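Local coordinates for ABC transporter periplasmic substrate-binding protein (Desulfovibrio alaskensis, PDB 5MY5) that probably captures tungstate in the periplasm with high selectivity and hands it to an ABC transporter for uptake into the cell, at residues Q101-D106 with A267-N272. The protein carries 2 engineered substitutions. Numbering follows the deposited sequence.
Sequences QLMYND and ALFTPN
Tyr104 and Thr270 face each other as an antiparallel hydrogen-bonded pair, joined by two backbone bonds: Tyr104 N to Thr270 O and Thr270 N to Tyr104 O, each 2.9 Å. Their side chains leave the same face of the sheet and lie side by side. Thr270 CB sits over one face of the Tyr104 ring, 3.8 Å from its centroid and displaced toward the rim, a CH-pi contact. The branch of threonine adds to this, since Thr270 CG2 extends the apolar cover outward to Tyr104 CZ and OH, 3.6 Å from the latter. A chi1 of 56° sets Tyr104 CG between the backbone N and the carbonyl carbon, from where the ring runs alongside Thr270. Phe221 stacks with the same ring. At its edge comes the amide of Asn272, whose ND2 approaches Tyr104 CD2 at 3.5 Å, with the two planes 74° apart and ND2 hydrogen-bonded to Gln223 OE1. Proline fits the neighbouring non-hydrogen-bonded pair, Met103 with Pro271, because N and O there point away from the partner strand and no bond to it is lost. The next cross-strand bond runs from Asn272 N to Leu102 O (3.0 Å), nearly straight and from above the carbonyl plane.

Met103 leaves the face opposite Tyr104, and its CG meets Phe269 CD1 at 3.9 Å; both side chains pack on Leu41 and Ile258, an apolar layer between sheet and helices. Asn105 lies alongside Phe269, ND2 nearest CE1 at 3.7 Å, the planes only 12° apart, its OD1 held by Asn222 ND2. Past Phe269 a water bridges Asp106 N and Leu268 O, while Asp106 makes a salt bridge to Arg194. Strand 266-271, near the C-terminus, thus pairs with long strand 100-112, which also pairs with 221-228, 189-193 and 210-214, consistent with the strands linking the two lobes of periplasmic binding proteins.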
loop_
_atom_site.group_PDB
_atom_site.type_symbol
_atom_site.label_atom_id
_atom_site.label_comp_id
_atom_site.label_asym_id
_atom_site.label_seq_id
_atom_site.Cartn_x
_atom_site.Cartn_y
_atom_site.Cartn_z
ATOM N N GLN A 101 11.239 -2.611 8.820
ATOM C CA GLN A 101 10.019 -1.842 8.671
ATOM C C GLN A 101 10.322 -0.376 8.746
ATOM O O GLN A 101 11.162 0.061 9.570
ATOM C CB GLN A 101 8.996 -2.244 9.736
ATOM C CG GLN A 101 8.260 -3.540 9.367
ATOM C CD GLN A 101 9.079 -4.798 9.596
ATOM O OE1 GLN A 101 9.454 -5.106 10.739
ATOM N NE2 GLN A 101 9.315 -5.564 8.542
ATOM N N LEU A 102 9.670 0.407 7.932
ATOM C CA LEU A 102 9.999 1.860 7.696
ATOM C C LEU A 102 8.811 2.814 7.868
ATOM O O LEU A 102 8.883 3.830 8.610
ATOM C CB LEU A 102 10.762 2.094 6.410
ATOM C CG LEU A 102 12.112 1.455 6.304
ATOM C CD1 LEU A 102 12.652 1.548 4.874
ATOM C CD2 LEU A 102 13.097 2.158 7.291
ATOM N N MET A 103 7.657 2.517 7.275
ATOM C CA MET A 103 6.472 3.297 7.329
ATOM C C MET A 103 5.282 2.496 6.825
ATOM O O MET A 103 5.482 1.453 6.260
ATOM C CB MET A 103 6.546 4.534 6.472
ATOM C CG MET A 103 6.713 4.376 5.022
ATOM S SD MET A 103 8.266 3.799 4.327
ATOM C CE MET A 103 7.900 4.030 2.630
ATOM N N TYR A 104 4.103 3.009 7.067
ATOM C CA TYR A 104 2.922 2.425 6.402
ATOM C C TYR A 104 2.056 3.478 5.765
ATOM O O TYR A 104 1.950 4.582 6.323
ATOM C CB TYR A 104 2.089 1.585 7.355
ATOM C CG TYR A 104 1.575 2.285 8.645
ATOM C CD1 TYR A 104 0.317 2.848 8.683
ATOM C CD2 TYR A 104 2.313 2.292 9.836
ATOM C CE1 TYR A 104 -0.199 3.454 9.810
ATOM C CE2 TYR A 104 1.750 2.824 11.001
ATOM C CZ TYR A 104 0.509 3.433 10.944
ATOM O OH TYR A 104 -0.063 4.052 12.016
ATOM N N ASN A 105 1.405 3.191 4.656
ATOM C CA ASN A 105 0.218 3.910 4.222
ATOM C C ASN A 105 -1.004 3.020 4.593
ATOM O O ASN A 105 -0.864 2.111 5.402
ATOM C CB ASN A 105 0.273 4.409 2.777
ATOM C CG ASN A 105 0.557 3.305 1.755
ATOM O OD1 ASN A 105 0.657 2.146 2.123
ATOM N ND2 ASN A 105 0.750 3.666 0.473
ATOM N N ASP A 106 -2.159 3.473 4.244
ATOM C CA ASP A 106 -3.317 2.748 4.704
ATOM C C ASP A 106 -4.427 2.711 3.701
ATOM O O ASP A 106 -4.471 3.404 2.735
ATOM C CB ASP A 106 -3.810 3.250 6.070
ATOM C CG ASP A 106 -4.394 4.651 6.020
ATOM O OD1 ASP A 106 -4.165 5.450 5.076
ATOM O OD2 ASP A 106 -5.078 5.034 7.022
ATOM N N ALA A 267 -1.757 14.053 4.359
ATOM C CA ALA A 267 -0.810 13.048 4.888
ATOM C C ALA A 267 -1.100 11.668 4.231
ATOM O O ALA A 267 -2.279 11.369 3.901
ATOM C CB ALA A 267 -0.982 12.877 6.389
ATOM N N LEU A 268 -0.025 10.884 4.017
ATOM C CA LEU A 268 -0.187 9.566 3.408
ATOM C C LEU A 268 0.538 8.486 4.158
ATOM O O LEU A 268 -0.008 7.353 4.311
ATOM C CB LEU A 268 0.205 9.698 1.943
ATOM C CG LEU A 268 -0.102 8.627 0.933
ATOM C CD1 LEU A 268 -1.596 8.636 0.664
ATOM C CD2 LEU A 268 0.627 8.921 -0.329
ATOM N N PHE A 269 1.756 8.735 4.627
ATOM C CA PHE A 269 2.567 7.730 5.324
ATOM C C PHE A 269 2.782 8.038 6.792
ATOM O O PHE A 269 3.069 9.209 7.092
ATOM C CB PHE A 269 3.914 7.661 4.647
ATOM C CG PHE A 269 3.893 7.200 3.223
ATOM C CD1 PHE A 269 3.845 5.804 2.869
ATOM C CD2 PHE A 269 3.894 8.107 2.193
ATOM C CE1 PHE A 269 3.888 5.406 1.534
ATOM C CE2 PHE A 269 3.961 7.700 0.910
ATOM C CZ PHE A 269 3.881 6.389 0.557
ATOM N N THR A 270 2.701 7.062 7.684
ATOM C CA THR A 270 3.062 7.141 9.047
ATOM C C THR A 270 4.439 6.427 9.147
ATOM O O THR A 270 4.509 5.213 8.978
ATOM C CB THR A 270 2.002 6.509 9.956
ATOM O OG1 THR A 270 0.758 7.130 9.715
ATOM C CG2 THR A 270 2.383 6.597 11.365
ATOM N N PRO A 271 5.523 7.148 9.501
ATOM C CA PRO A 271 6.762 6.480 9.863
ATOM C C PRO A 271 6.675 5.596 11.062
ATOM O O PRO A 271 5.986 5.964 12.013
ATOM C CB PRO A 271 7.734 7.644 10.113
ATOM C CG PRO A 271 6.869 8.747 10.474
ATOM C CD PRO A 271 5.497 8.564 9.906
ATOM N N ASN A 272 7.333 4.447 11.045
ATOM C CA ASN A 272 7.300 3.520 12.142
ATOM C C ASN A 272 8.501 2.635 12.277
ATOM O O ASN A 272 8.419 1.545 12.789
ATOM C CB ASN A 272 5.943 2.749 12.189
ATOM C CG ASN A 272 5.824 1.654 11.151
ATOM O OD1 ASN A 272 6.513 1.655 10.095
ATOM N ND2 ASN A 272 4.972 0.711 11.436
HETATM O O HOH W 1 -2.309 6.351 3.137
#